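Local atomic coordinates of carbohydrate deacetylase Agd3 (Neosartorya fumigata, PDB entry 6NWZ), a protein that probably removes N-acetyl groups from the fungal exopolysaccharide galactosaminogalactan, a modification required for biofilm formation by Aspergillus fumigatus. Residues G76-S84 with S95-L105. Residues are numbered along the deposited sequence; the frame is centred on the assembly and turned at random.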
loop_
_atom_site.group_PDB
_atom_site.type_symbol
_atom_site.label_atom_id
_atom_site.label_comp_id
_atom_site.label_asym_id
_atom_site.label_seq_id
_atom_site.Cartn_x
_atom_site.Cartn_y
_atom_site.Cartn_z
ATOM N N GLY A 76 13.159 -20.775 -6.405
ATOM C CA GLY A 76 14.020 -20.030 -5.512
ATOM C C GLY A 76 13.873 -20.551 -4.105
ATOM O O GLY A 76 12.888 -21.218 -3.769
ATOM N N ILE A 77 14.877 -20.251 -3.289
ATOM C CA ILE A 77 14.905 -20.673 -1.897
ATOM C C ILE A 77 15.298 -19.478 -1.042
ATOM O O ILE A 77 16.252 -18.761 -1.368
ATOM C CB ILE A 77 15.880 -21.843 -1.667
ATOM C CG1 ILE A 77 15.634 -22.953 -2.695
ATOM C CG2 ILE A 77 15.727 -22.374 -0.254
ATOM C CD1 ILE A 77 16.760 -23.966 -2.806
ATOM N N VAL A 78 14.553 -19.253 0.038
ATOM C CA VAL A 78 14.844 -18.200 1.003
ATOM C C VAL A 78 14.948 -18.843 2.376
ATOM O O VAL A 78 14.046 -19.579 2.791
ATOM C CB VAL A 78 13.767 -17.099 1.003
ATOM C CG1 VAL A 78 14.310 -15.831 1.649
ATOM C CG2 VAL A 78 13.268 -16.825 -0.405
ATOM N N VAL A 79 16.047 -18.572 3.074
ATOM C CA VAL A 79 16.293 -19.131 4.396
ATOM C C VAL A 79 16.613 -17.992 5.347
ATOM O O VAL A 79 17.493 -17.171 5.065
ATOM C CB VAL A 79 17.442 -20.154 4.387
ATOM C CG1 VAL A 79 17.427 -20.965 5.679
ATOM C CG2 VAL A 79 17.348 -21.051 3.160
ATOM N N ALA A 80 15.913 -17.952 6.475
ATOM C CA ALA A 80 16.068 -16.894 7.460
ATOM C C ALA A 80 16.894 -17.407 8.634
ATOM O O ALA A 80 16.512 -18.388 9.283
ATOM C CB ALA A 80 14.704 -16.396 7.936
ATOM N N ALA A 81 18.027 -16.747 8.892
ATOM C CA ALA A 81 18.876 -17.020 10.053
ATOM C C ALA A 81 19.423 -18.446 10.052
ATOM O O ALA A 81 19.710 -19.008 11.113
ATOM C CB ALA A 81 18.132 -16.736 11.363
ATOM N N GLU A 82 19.574 -19.041 8.865
ATOM C CA GLU A 82 20.090 -20.401 8.704
ATOM C C GLU A 82 19.323 -21.427 9.535
ATOM O O GLU A 82 19.876 -22.483 9.863
ATOM C CB GLU A 82 21.581 -20.479 9.054
ATOM C CG GLU A 82 22.506 -19.828 8.055
ATOM C CD GLU A 82 23.928 -19.709 8.575
ATOM O OE1 GLU A 82 24.150 -18.952 9.543
ATOM O OE2 GLU A 82 24.825 -20.372 8.018
ATOM N N VAL A 83 18.054 -21.147 9.850
ATOM C CA VAL A 83 17.252 -21.883 10.831
ATOM C C VAL A 83 18.135 -22.436 11.945
ATOM O O VAL A 83 18.173 -23.648 12.196
ATOM C CB VAL A 83 16.404 -22.991 10.170
ATOM C CG1 VAL A 83 15.314 -22.361 9.331
ATOM C CG2 VAL A 83 17.236 -23.947 9.318
ATOM N N SER A 84 18.833 -21.538 12.635
ATOM C CA SER A 84 19.847 -21.901 13.614
ATOM C C SER A 84 19.294 -21.844 15.032
ATOM O O SER A 84 18.586 -20.903 15.404
ATOM C CB SER A 84 21.059 -20.978 13.502
ATOM O OG SER A 84 21.990 -21.261 14.529
ATOM N N SER A 95 22.656 -24.982 12.542
ATOM C CA SER A 95 21.443 -25.011 11.739
ATOM C C SER A 95 20.609 -26.239 12.080
ATOM O O SER A 95 21.138 -27.337 12.268
ATOM C CB SER A 95 21.791 -25.016 10.253
ATOM O OG SER A 95 20.641 -25.268 9.464
ATOM N N ALA A 96 19.289 -26.052 12.156
ATOM C CA ALA A 96 18.405 -27.184 12.411
ATOM C C ALA A 96 18.294 -28.114 11.206
ATOM O O ALA A 96 17.813 -29.244 11.356
ATOM C CB ALA A 96 17.020 -26.693 12.829
ATOM N N LEU A 97 18.721 -27.669 10.025
ATOM C CA LEU A 97 18.831 -28.539 8.864
ATOM C C LEU A 97 20.199 -29.211 8.856
ATOM O O LEU A 97 21.224 -28.562 9.090
ATOM C CB LEU A 97 18.624 -27.750 7.567
ATOM C CG LEU A 97 17.216 -27.229 7.257
ATOM C CD1 LEU A 97 17.199 -26.454 5.947
ATOM C CD2 LEU A 97 16.211 -28.365 7.202
ATOM N N THR A 98 20.204 -30.518 8.588
ATOM C CA THR A 98 21.428 -31.301 8.649
ATOM C C THR A 98 22.373 -30.915 7.513
ATOM O O THR A 98 22.006 -30.225 6.556
ATOM C CB THR A 98 21.122 -32.800 8.585
ATOM O OG1 THR A 98 20.934 -33.199 7.221
ATOM C CG2 THR A 98 19.863 -33.130 9.378
ATOM N N THR A 99 23.620 -31.371 7.636
ATOM C CA THR A 99 24.600 -31.122 6.587
ATOM C C THR A 99 24.156 -31.735 5.266
ATOM O O THR A 99 24.296 -31.114 4.204
ATOM C CB THR A 99 25.962 -31.671 7.011
ATOM O OG1 THR A 99 26.511 -30.836 8.039
ATOM C CG2 THR A 99 26.919 -31.717 5.833
ATOM N N ASP A 100 23.595 -32.944 5.312
ATOM C CA ASP A 100 23.137 -33.581 4.083
ATOM C C ASP A 100 21.949 -32.843 3.482
ATOM O O ASP A 100 21.815 -32.785 2.255
ATOM C CB ASP A 100 22.792 -35.047 4.347
ATOM C CG ASP A 100 22.286 -35.761 3.109
ATOM O OD1 ASP A 100 21.066 -35.711 2.846
ATOM O OD2 ASP A 100 23.112 -36.356 2.387
ATOM N N GLN A 101 21.090 -32.258 4.322
ATOM C CA GLN A 101 19.964 -31.488 3.804
ATOM C C GLN A 101 20.437 -30.219 3.104
ATOM O O GLN A 101 19.912 -29.856 2.045
ATOM C CB GLN A 101 18.991 -31.152 4.931
ATOM C CG GLN A 101 18.352 -32.377 5.567
ATOM C CD GLN A 101 17.237 -32.022 6.529
ATOM O OE1 GLN A 101 17.456 -31.336 7.529
ATOM N NE2 GLN A 101 16.030 -32.486 6.230
ATOM N N TRP A 102 21.429 -29.533 3.677
ATOM C CA TRP A 102 21.968 -28.348 3.018
ATOM C C TRP A 102 22.635 -28.700 1.697
ATOM O O TRP A 102 22.611 -27.897 0.757
ATOM C CB TRP A 102 22.953 -27.630 3.938
ATOM C CG TRP A 102 22.293 -26.738 4.937
ATOM C CD1 TRP A 102 22.057 -27.014 6.249
ATOM C CD2 TRP A 102 21.778 -25.421 4.702
ATOM N NE1 TRP A 102 21.427 -25.949 6.851
ATOM C CE2 TRP A 102 21.245 -24.959 5.921
ATOM C CE3 TRP A 102 21.717 -24.588 3.580
ATOM C CZ2 TRP A 102 20.660 -23.701 6.052
ATOM C CZ3 TRP A 102 21.137 -23.339 3.710
ATOM C CH2 TRP A 102 20.616 -22.907 4.939
ATOM N N ASN A 103 23.228 -29.894 1.601
ATOM C CA ASN A 103 23.847 -30.309 0.347
ATOM C C ASN A 103 22.803 -30.650 -0.711
ATOM O O ASN A 103 23.035 -30.414 -1.902
ATOM C CB ASN A 103 24.782 -31.495 0.587
ATOM C CG ASN A 103 26.057 -31.094 1.309
ATOM O OD1 ASN A 103 26.513 -29.957 1.201
ATOM N ND2 ASN A 103 26.640 -32.032 2.049
ATOM N N GLN A 104 21.658 -31.205 -0.305
ATOM C CA GLN A 104 20.563 -31.394 -1.252
ATOM C C GLN A 104 20.113 -30.061 -1.836
ATOM O O GLN A 104 19.851 -29.958 -3.039
ATOM C CB GLN A 104 19.387 -32.096 -0.575
ATOM C CG GLN A 104 19.700 -33.468 -0.009
ATOM C CD GLN A 104 18.506 -34.079 0.696
ATOM O OE1 GLN A 104 17.412 -34.145 0.136
ATOM N NE2 GLN A 104 18.704 -34.513 1.937
ATOM N N LEU A 105 20.022 -29.028 -0.995
ATOM C CA LEU A 105 19.633 -27.711 -1.487
ATOM C C LEU A 105 20.682 -27.148 -2.438
ATOM O O LEU A 105 20.337 -26.586 -3.484
ATOM C CB LEU A 105 19.393 -26.763 -0.313
ATOM C CG LEU A 105 18.258 -27.147 0.641
ATOM C CD1 LEU A 105 18.176 -26.168 1.797
ATOM C CD2 LEU A 105 16.934 -27.209 -0.101
#
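S95 and E82 meet where the turn after strand 76-80 faces the residues leading into helix 99-112, and the pair illustrates how one hydroxyl can organise a turn. Followed outward from the backbone, S95 first brings CB up to the carbonyl of E82, 3.2 Å from its O. At the tip, OG is turned anti to the backbone N (chi1 170°), which sets it beside the S95 carbonyl carbon, facing the L97 N-H and the indole of W102. S95 OG donates to E82 O at 2.9 Å, tilted from the carbonyl plane, and also accepts twice: from L97 N, which makes an ST turn, and from W102 NE1, 2.8 Å from S95 OG. That oxygen sits in the plane of the indole, and the N-H points at it almost straight (162°). Three hydrogen bonds thus grip one oxygen, joining the 76-84 segment, the ST turn and the first turn of the helix, and fixing the rotation of the indole.

Next to it, A96 N donates to V83 O (2.7 Å), while S84 and S95 form an antiparallel non-hydrogen-bonded pair. V83 CG2 approaches both S95 OG and L97 CG, the latter at 3.9 Å. The far rim of the W102 ring reaches the strand: W102 CH2 meets V79 CG1 at 3.8 Å, obliquely. L97 CD1 and L105 CD1 lie against one ring face, toward its rim. Deeper along the strand, I77 CD1 touches L105 CD2 at 4.2 Å. T98, at the N-cap, and Q101 form a capping box at the helix N-terminus.

Within the part of the chain assigned to family CBM87, helix 99-112 packs on strand 76-80, which runs parallel between strands 22-31 and 115-119. I30 of the former touches I77, V79 and V83, Q118 of the latter borders E82 and W102, and helix 224-237 packs against V78.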